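Local coordinates for protein diaminobutyrate-pyruvate transaminase and L-2,4-diaminobutyrate decarboxylase (Vibrio parahaemolyticus, PDB 2QMA) that probably decarboxylates L-2,4-diaminobutyrate with pyridoxal 5'-phosphate through this C-terminal domain, in a longer protein that also carries a transaminase part, at residues D151-S156 / A300-S305; D276-A281 / G312-H317. One frame throughout, in Å; residues are numbered along the deposited sequence.

Contact 1 (D151-S156 / A300-S305); sequences DKYDLS and ALILSS
Ala300 opens the contact with its backbone: its N lies 4.2 Å from Tyr153 OH, and that hydroxyl makes a weak hydrogen bond to the carbonyl of Gly299, one residue earlier. The side chain of Ala300 faces the other way, about 7 Å from that of Lys325, the predicted attachment point of the cofactor, which is not attached in this structure.

Ile302 carries most of the meeting. Its CG1 stands anti to the backbone N (chi1 -153°) and comes down over one face of the Tyr153 ring, a CH-pi contact 4.1 Å from CG1 to the ring centroid and 27° off the normal. Ile302 CD1 lies 3.6 Å from Tyr153 CD1, while CB sits 3.7 Å from Tyr153 CE1 and CG2 reaches CZ and the hydroxyl. CG1 also packs tightly on the end of helix 136-152, 3.2 Å from Lys152 O. That helix finishes in a Schellman motif, with Asp154 at positive phi. In this pyridoxal-phosphate fold of type I, the large domain is built around a seven-stranded mixed sheet; Tyr153 also touches Leu337 and Val321 of its strands and is buried.

Leu303 comes next, crossing the Lys152 side chain at about a right angle, CD2 to Lys152 CD 4.1 Å. The lysine chain bends at chi2 (-57°), which places CD there; farther out, NZ forms a salt bridge with Asp74 of the second subunit. Ser304 OG meets Leu301 O at 2.9 Å, in the carbonyl plane and on a lone pair, and Ser304 N shares that acceptor. Ser305 OG then bonds to Asp397 of helix 389-411.

Contact 2 (D276-A281 / G312-H317); sequences DLDFIA and GVERAH
Arg315 lays its side chain against the first turns of helix 277-287, touching Asp278 and Ala281. This helix links the parallel neighbours 258-265 and 290-295 in a beta-alpha-beta crossover of the large domain, and the short 3-10 turn at 313-315 comes before strand 318-322 of the same sheet.

Arg315 CB is 4.2 Å from Ala281 CB. CD passes Asp278 OD1 at 3.6 Å, and a bend at chi3 (56°) sets NE over Ala281. The flat guanidinium lies with one face on the alanine methyl, which sits over its centre, 3.5 Å from Ala281 CB to Arg315 CZ. At the tip, NH2 gives Asp278 OD1 a salt-bridging hydrogen bond of 2.9 Å, bent to 152° at the hydrogen. The acceptor lies close to the guanidinium plane, yet the donor reaches OD1 from above the carboxylate, 67° out of its plane. NH1 forms a second salt bridge, to Asp282, holding the group to two acidic residues of one helix.

Gly312 brings its CA within 3.9 Å of Asp278 CA. A CB there would run into the helix backbone at Leu277 and Asp278, and at positive phi into the preceding carbonyl O; so close an approach depends on the glycine. Leu277 and Val313 run side by side, Leu277 CD1 to Val313 CB 3.8 Å. Gly312 N donates to Glu314 OE1 at 2.8 Å, on the syn side of the carboxylate.

How the contacts relate
From the N terminus, the chain leaves helix 136-152 at 151-156, builds several strands and helices of the large domain, and reaches 276-281 at the start of helix 277-287. Past strand 290-295 it comes to 300-305, where contact 1 closes a loop of 143 residues, and then to 312-317, where contact 2 closes a much shorter one of 30. The segments alternate, so the two loops cross instead of nesting. Their centres are 13 Å apart, and they touch: Tyr153 O meets Glu314 CB at 3.3 Å. Together they fasten the connection between strands 290-295 and 318-322 to two helices, 136-152 and 277-287.

Contact 1 (D151-S156 / A300-S305)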
ATOM      1  N   ASP A 151      23.088  -3.292   4.520  1.00 17.10           N
ATOM      2  CA  ASP A 151      24.156  -4.094   5.176  1.00 17.44           C
ATOM      3  C   ASP A 151      23.998  -5.616   5.042  1.00 17.42           C
ATOM      4  O   ASP A 151      24.944  -6.348   4.644  1.00 14.65           O
ATOM      5  CB  ASP A 151      24.327  -3.625   6.632  1.00 20.93           C
ATOM      6  CG  ASP A 151      24.183  -4.761   7.709  1.00 25.17           C
ATOM      7  OD1 ASP A 151      23.157  -4.667   8.467  1.00 21.79           O
ATOM      8  OD2 ASP A 151      25.104  -5.671   7.823  1.00 27.05           O
ATOM      9  N   LYS A 152      22.784  -6.073   5.330  1.00 16.37           N
ATOM     10  CA  LYS A 152      22.481  -7.487   5.368  1.00 16.69           C
ATOM     11  C   LYS A 152      22.689  -8.112   3.998  1.00 17.01           C
ATOM     12  O   LYS A 152      23.161  -9.255   3.912  1.00 18.26           O
ATOM     13  CB  LYS A 152      21.068  -7.735   5.900  1.00 16.49           C
ATOM     14  CG  LYS A 152      20.912  -7.489   7.400  1.00 15.24           C
ATOM     15  CD  LYS A 152      21.919  -8.380   8.190  1.00 16.48           C
ATOM     16  CE  LYS A 152      21.837  -8.168   9.673  1.00 20.21           C
ATOM     17  NZ  LYS A 152      22.861  -8.977  10.419  1.00 21.89           N
ATOM     18  N   TYR A 153      22.407  -7.346   2.938  1.00 16.31           N
ATOM     19  CA  TYR A 153      22.568  -7.837   1.556  1.00 16.10           C
ATOM     20  C   TYR A 153      23.961  -7.499   0.996  1.00 16.65           C
ATOM     21  O   TYR A 153      24.228  -7.752  -0.192  1.00 17.68           O
ATOM     22  CB  TYR A 153      21.426  -7.326   0.631  1.00 16.60           C
ATOM     23  CG  TYR A 153      20.112  -8.030   0.913  1.00 16.12           C
ATOM     24  CD1 TYR A 153      19.844  -9.288   0.388  1.00 18.28           C
ATOM     25  CD2 TYR A 153      19.150  -7.459   1.749  1.00 16.13           C
ATOM     26  CE1 TYR A 153      18.666  -9.955   0.692  1.00 19.06           C
ATOM     27  CE2 TYR A 153      17.962  -8.125   2.055  1.00 18.36           C
ATOM     28  CZ  TYR A 153      17.731  -9.365   1.536  1.00 18.57           C
ATOM     29  OH  TYR A 153      16.546 -10.032   1.841  1.00 20.79           O
ATOM     30  N   ASP A 154      24.822  -6.906   1.831  1.00 15.65           N
ATOM     31  CA  ASP A 154      26.241  -6.637   1.468  1.00 16.24           C
ATOM     32  C   ASP A 154      26.381  -5.679   0.268  1.00 16.50           C
ATOM     33  O   ASP A 154      27.286  -5.818  -0.555  1.00 15.62           O
ATOM     34  CB  ASP A 154      26.984  -7.966   1.214  1.00 16.10           C
ATOM     35  CG  ASP A 154      27.092  -8.812   2.456  1.00 18.60           C
ATOM     36  OD1 ASP A 154      27.521  -8.268   3.495  1.00 18.76           O
ATOM     37  OD2 ASP A 154      26.726 -10.017   2.424  1.00 23.31           O
ATOM     38  N   LEU A 155      25.482  -4.694   0.170  1.00 15.87           N
ATOM     39  CA  LEU A 155      25.485  -3.755  -0.935  1.00 17.39           C
ATOM     40  C   LEU A 155      26.571  -2.691  -0.755  1.00 18.88           C
ATOM     41  O   LEU A 155      27.113  -2.550   0.346  1.00 20.61           O
ATOM     42  CB  LEU A 155      24.096  -3.090  -1.077  1.00 16.52           C
ATOM     43  CG  LEU A 155      22.869  -4.026  -1.197  1.00 17.48           C
ATOM     44  CD1 LEU A 155      21.574  -3.210  -1.268  1.00 16.06           C
ATOM     45  CD2 LEU A 155      22.955  -4.959  -2.402  1.00 19.27           C
ATOM     46  N   SER A 156      26.901  -1.980  -1.839  1.00 21.64           N
ATOM     47  CA  SER A 156      27.972  -0.940  -1.863  1.00 23.28           C
ATOM     48  C   SER A 156      27.723   0.261  -0.958  1.00 23.62           C
ATOM     49  O   SER A 156      26.614   0.447  -0.404  1.00 22.36           O
ATOM     50  CB  SER A 156      28.248  -0.414  -3.312  1.00 25.30           C
ATOM     51  OG  SER A 156      27.241   0.494  -3.851  1.00 27.12           O
ATOM     52  N   ALA A 300      14.639 -13.762   2.244  1.00 16.48           N
ATOM     53  CA  ALA A 300      14.776 -14.002   3.705  1.00 16.27           C
ATOM     54  C   ALA A 300      15.968 -14.887   4.069  1.00 16.35           C
ATOM     55  O   ALA A 300      16.515 -14.793   5.184  1.00 16.68           O
ATOM     56  CB  ALA A 300      13.450 -14.574   4.312  1.00 16.19           C
ATOM     57  N   LEU A 301      16.396 -15.727   3.134  1.00 15.51           N
ATOM     58  CA  LEU A 301      17.516 -16.636   3.417  1.00 15.60           C
ATOM     59  C   LEU A 301      18.849 -15.912   3.672  1.00 15.01           C
ATOM     60  O   LEU A 301      19.828 -16.516   4.119  1.00 15.58           O
ATOM     61  CB  LEU A 301      17.675 -17.624   2.279  1.00 15.97           C
ATOM     62  CG  LEU A 301      16.533 -18.602   2.066  1.00 15.44           C
ATOM     63  CD1 LEU A 301      17.009 -19.591   0.970  1.00 18.41           C
ATOM     64  CD2 LEU A 301      16.125 -19.361   3.398  1.00 16.52           C
ATOM     65  N   ILE A 302      18.896 -14.620   3.347  1.00 15.80           N
ATOM     66  CA  ILE A 302      20.046 -13.785   3.693  1.00 16.04           C
ATOM     67  C   ILE A 302      20.401 -13.888   5.197  1.00 16.31           C
ATOM     68  O   ILE A 302      21.580 -13.743   5.571  1.00 15.24           O
ATOM     69  CB  ILE A 302      19.828 -12.303   3.273  1.00 15.67           C
ATOM     70  CG1 ILE A 302      21.175 -11.620   3.002  1.00 16.16           C
ATOM     71  CG2 ILE A 302      18.908 -11.559   4.289  1.00 16.43           C
ATOM     72  CD1 ILE A 302      21.806 -12.044   1.685  1.00 16.13           C
ATOM     73  N   LEU A 303      19.398 -14.187   6.028  1.00 16.02           N
ATOM     74  CA  LEU A 303      19.600 -14.264   7.489  1.00 17.13           C
ATOM     75  C   LEU A 303      19.913 -15.668   8.008  1.00 18.43           C
ATOM     76  O   LEU A 303      20.234 -15.837   9.215  1.00 18.96           O
ATOM     77  CB  LEU A 303      18.370 -13.761   8.256  1.00 16.10           C
ATOM     78  CG  LEU A 303      17.923 -12.321   8.025  1.00 15.68           C
ATOM     79  CD1 LEU A 303      16.649 -11.998   8.867  1.00 16.04           C
ATOM     80  CD2 LEU A 303      19.074 -11.322   8.250  1.00 17.68           C
ATOM     81  N   SER A 304      19.854 -16.647   7.110  1.00 17.92           N
ATOM     82  CA  SER A 304      19.976 -18.050   7.474  1.00 18.41           C
ATOM     83  C   SER A 304      21.354 -18.636   7.153  1.00 17.85           C
ATOM     84  O   SER A 304      22.244 -17.955   6.593  1.00 18.08           O
ATOM     85  CB  SER A 304      18.956 -18.874   6.686  1.00 17.95           C
ATOM     86  OG  SER A 304      19.463 -19.090   5.351  1.00 18.81           O
ATOM     87  N   SER A 305      21.491 -19.922   7.458  1.00 18.43           N
ATOM     88  CA  SER A 305      22.714 -20.702   7.156  1.00 19.52           C
ATOM     89  C   SER A 305      22.876 -20.954   5.668  1.00 20.21           C
ATOM     90  O   SER A 305      23.895 -21.519   5.238  1.00 21.30           O
ATOM     91  CB  SER A 305      22.670 -22.073   7.859  1.00 18.75           C
ATOM     92  OG  SER A 305      22.845 -21.851   9.240  1.00 21.27           O
TER

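Contact 2 (D276-A281 / G312-H317)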
ATOM      1  N   ASP A 276      20.746 -18.876 -10.528  1.00 11.35           N
ATOM      2  CA  ASP A 276      22.141 -18.593 -10.374  1.00 11.93           C
ATOM      3  C   ASP A 276      22.396 -17.068 -10.559  1.00 12.36           C
ATOM      4  O   ASP A 276      22.714 -16.570 -11.671  1.00 12.83           O
ATOM      5  CB  ASP A 276      22.949 -19.415 -11.405  1.00 12.17           C
ATOM      6  CG  ASP A 276      24.448 -19.262 -11.211  1.00 14.99           C
ATOM      7  OD1 ASP A 276      24.869 -18.326 -10.493  1.00 12.97           O
ATOM      8  OD2 ASP A 276      25.204 -20.057 -11.834  1.00 17.97           O
ATOM      9  N   LEU A 277      22.212 -16.343  -9.458  1.00 13.81           N
ATOM     10  CA  LEU A 277      22.249 -14.896  -9.444  1.00 11.56           C
ATOM     11  C   LEU A 277      23.640 -14.378  -9.821  1.00 12.43           C
ATOM     12  O   LEU A 277      23.768 -13.354 -10.445  1.00 11.42           O
ATOM     13  CB  LEU A 277      21.862 -14.399  -8.049  1.00 13.05           C
ATOM     14  CG  LEU A 277      20.446 -14.643  -7.531  1.00 12.19           C
ATOM     15  CD1 LEU A 277      20.189 -13.805  -6.186  1.00 11.81           C
ATOM     16  CD2 LEU A 277      19.393 -14.375  -8.642  1.00  9.38           C
ATOM     17  N   ASP A 278      24.688 -15.091  -9.420  1.00 12.14           N
ATOM     18  CA  ASP A 278      26.044 -14.673  -9.783  1.00 12.79           C
ATOM     19  C   ASP A 278      26.309 -14.725 -11.282  1.00 11.39           C
ATOM     20  O   ASP A 278      26.894 -13.831 -11.853  1.00  8.97           O
ATOM     21  CB  ASP A 278      27.066 -15.521  -9.020  1.00 15.01           C
ATOM     22  CG  ASP A 278      28.359 -14.789  -8.821  1.00 19.21           C
ATOM     23  OD1 ASP A 278      28.348 -13.657  -8.311  1.00 21.06           O
ATOM     24  OD2 ASP A 278      29.393 -15.353  -9.155  1.00 21.71           O
ATOM     25  N   PHE A 279      25.878 -15.789 -11.933  1.00  9.81           N
ATOM     26  CA  PHE A 279      26.022 -15.846 -13.411  1.00 10.07           C
ATOM     27  C   PHE A 279      25.148 -14.819 -14.140  1.00  9.19           C
ATOM     28  O   PHE A 279      25.575 -14.222 -15.141  1.00  9.00           O
ATOM     29  CB  PHE A 279      25.691 -17.243 -13.948  1.00 10.77           C
ATOM     30  CG  PHE A 279      25.965 -17.387 -15.398  1.00 11.88           C
ATOM     31  CD1 PHE A 279      27.249 -17.664 -15.845  1.00 13.16           C
ATOM     32  CD2 PHE A 279      24.944 -17.224 -16.334  1.00 10.56           C
ATOM     33  CE1 PHE A 279      27.512 -17.799 -17.228  1.00 14.13           C
ATOM     34  CE2 PHE A 279      25.186 -17.359 -17.677  1.00 13.13           C
ATOM     35  CZ  PHE A 279      26.489 -17.660 -18.138  1.00 14.19           C
ATOM     36  N   ILE A 280      23.948 -14.594 -13.619  1.00  8.08           N
ATOM     37  CA  ILE A 280      23.059 -13.585 -14.197  1.00  8.91           C
ATOM     38  C   ILE A 280      23.774 -12.223 -14.064  1.00  8.62           C
ATOM     39  O   ILE A 280      23.779 -11.415 -14.998  1.00  8.96           O
ATOM     40  CB  ILE A 280      21.718 -13.610 -13.523  1.00  7.95           C
ATOM     41  CG1 ILE A 280      21.004 -14.914 -13.927  1.00 11.04           C
ATOM     42  CG2 ILE A 280      20.843 -12.400 -13.963  1.00  7.26           C
ATOM     43  CD1 ILE A 280      19.679 -15.171 -13.202  1.00 14.08           C
ATOM     44  N   ALA A 281      24.424 -12.002 -12.924  1.00  8.66           N
ATOM     45  CA  ALA A 281      25.130 -10.738 -12.685  1.00 11.27           C
ATOM     46  C   ALA A 281      26.272 -10.607 -13.678  1.00 10.32           C
ATOM     47  O   ALA A 281      26.582  -9.495 -14.167  1.00 12.43           O
ATOM     48  CB  ALA A 281      25.624 -10.614 -11.191  1.00 11.66           C
ATOM     49  N   GLY A 312      25.711 -13.469  -5.349  1.00 12.36           N
ATOM     50  CA  GLY A 312      25.389 -12.655  -6.543  1.00 12.52           C
ATOM     51  C   GLY A 312      24.344 -11.587  -6.236  1.00 11.76           C
ATOM     52  O   GLY A 312      24.316 -10.523  -6.844  1.00  9.86           O
ATOM     53  N   VAL A 313      23.505 -11.854  -5.240  1.00 11.96           N
ATOM     54  CA  VAL A 313      22.507 -10.838  -4.812  1.00 13.11           C
ATOM     55  C   VAL A 313      23.206  -9.544  -4.448  1.00 13.37           C
ATOM     56  O   VAL A 313      22.688  -8.461  -4.748  1.00 14.34           O
ATOM     57  CB  VAL A 313      21.536 -11.330  -3.676  1.00 13.00           C
ATOM     58  CG1 VAL A 313      22.248 -11.382  -2.343  1.00 12.51           C
ATOM     59  CG2 VAL A 313      20.290 -10.396  -3.563  1.00 13.67           C
ATOM     60  N   GLU A 314      24.407  -9.621  -3.857  1.00 13.15           N
ATOM     61  CA  GLU A 314      25.077  -8.360  -3.474  1.00 13.48           C
ATOM     62  C   GLU A 314      25.492  -7.425  -4.648  1.00 13.14           C
ATOM     63  O   GLU A 314      25.870  -6.271  -4.416  1.00 12.93           O
ATOM     64  CB  GLU A 314      26.312  -8.619  -2.578  1.00 12.36           C
ATOM     65  CG  GLU A 314      27.550  -9.227  -3.294  1.00 12.49           C
ATOM     66  CD  GLU A 314      27.388 -10.660  -3.869  1.00 14.12           C
ATOM     67  OE1 GLU A 314      26.417 -11.429  -3.489  1.00 13.82           O
ATOM     68  OE2 GLU A 314      28.302 -11.024  -4.677  1.00 13.77           O
ATOM     69  N   ARG A 315      25.474  -7.948  -5.866  1.00 12.85           N
ATOM     70  CA  ARG A 315      25.863  -7.225  -7.082  1.00 12.23           C
ATOM     71  C   ARG A 315      24.672  -6.666  -7.887  1.00 12.40           C
ATOM     72  O   ARG A 315      24.888  -5.950  -8.875  1.00 11.54           O
ATOM     73  CB  ARG A 315      26.661  -8.171  -7.989  1.00 11.70           C
ATOM     74  CG  ARG A 315      27.858  -8.897  -7.265  1.00 14.72           C
ATOM     75  CD  ARG A 315      28.406 -10.049  -8.109  1.00 13.86           C
ATOM     76  NE  ARG A 315      28.806  -9.568  -9.414  1.00 17.62           N
ATOM     77  CZ  ARG A 315      29.006 -10.340 -10.477  1.00 15.26           C
ATOM     78  NH1 ARG A 315      29.383  -9.762 -11.599  1.00 15.07           N
ATOM     79  NH2 ARG A 315      28.801 -11.666 -10.427  1.00 14.59           N
ATOM     80  N   ALA A 316      23.434  -6.954  -7.429  1.00 12.30           N
ATOM     81  CA  ALA A 316      22.202  -6.538  -8.133  1.00 12.09           C
ATOM     82  C   ALA A 316      22.145  -5.035  -8.300  1.00 11.95           C
ATOM     83  O   ALA A 316      22.565  -4.274  -7.407  1.00 13.33           O
ATOM     84  CB  ALA A 316      20.973  -6.995  -7.358  1.00 11.35           C
ATOM     85  N   HIS A 317      21.579  -4.589  -9.411  1.00 11.59           N
ATOM     86  CA  HIS A 317      21.231  -3.173  -9.499  1.00 12.58           C
ATOM     87  C   HIS A 317      20.068  -2.847  -8.577  1.00 12.61           C
ATOM     88  O   HIS A 317      20.028  -1.751  -7.999  1.00 12.58           O
ATOM     89  CB  HIS A 317      20.845  -2.742 -10.910  1.00 12.73           C
ATOM     90  CG  HIS A 317      21.987  -2.723 -11.882  1.00 16.22           C
ATOM     91  ND1 HIS A 317      22.612  -3.874 -12.316  1.00 14.09           N
ATOM     92  CD2 HIS A 317      22.603  -1.691 -12.510  1.00 16.30           C
ATOM     93  CE1 HIS A 317      23.566  -3.547 -13.179  1.00 17.80           C
ATOM     94  NE2 HIS A 317      23.580  -2.227 -13.315  1.00 16.64           N
TER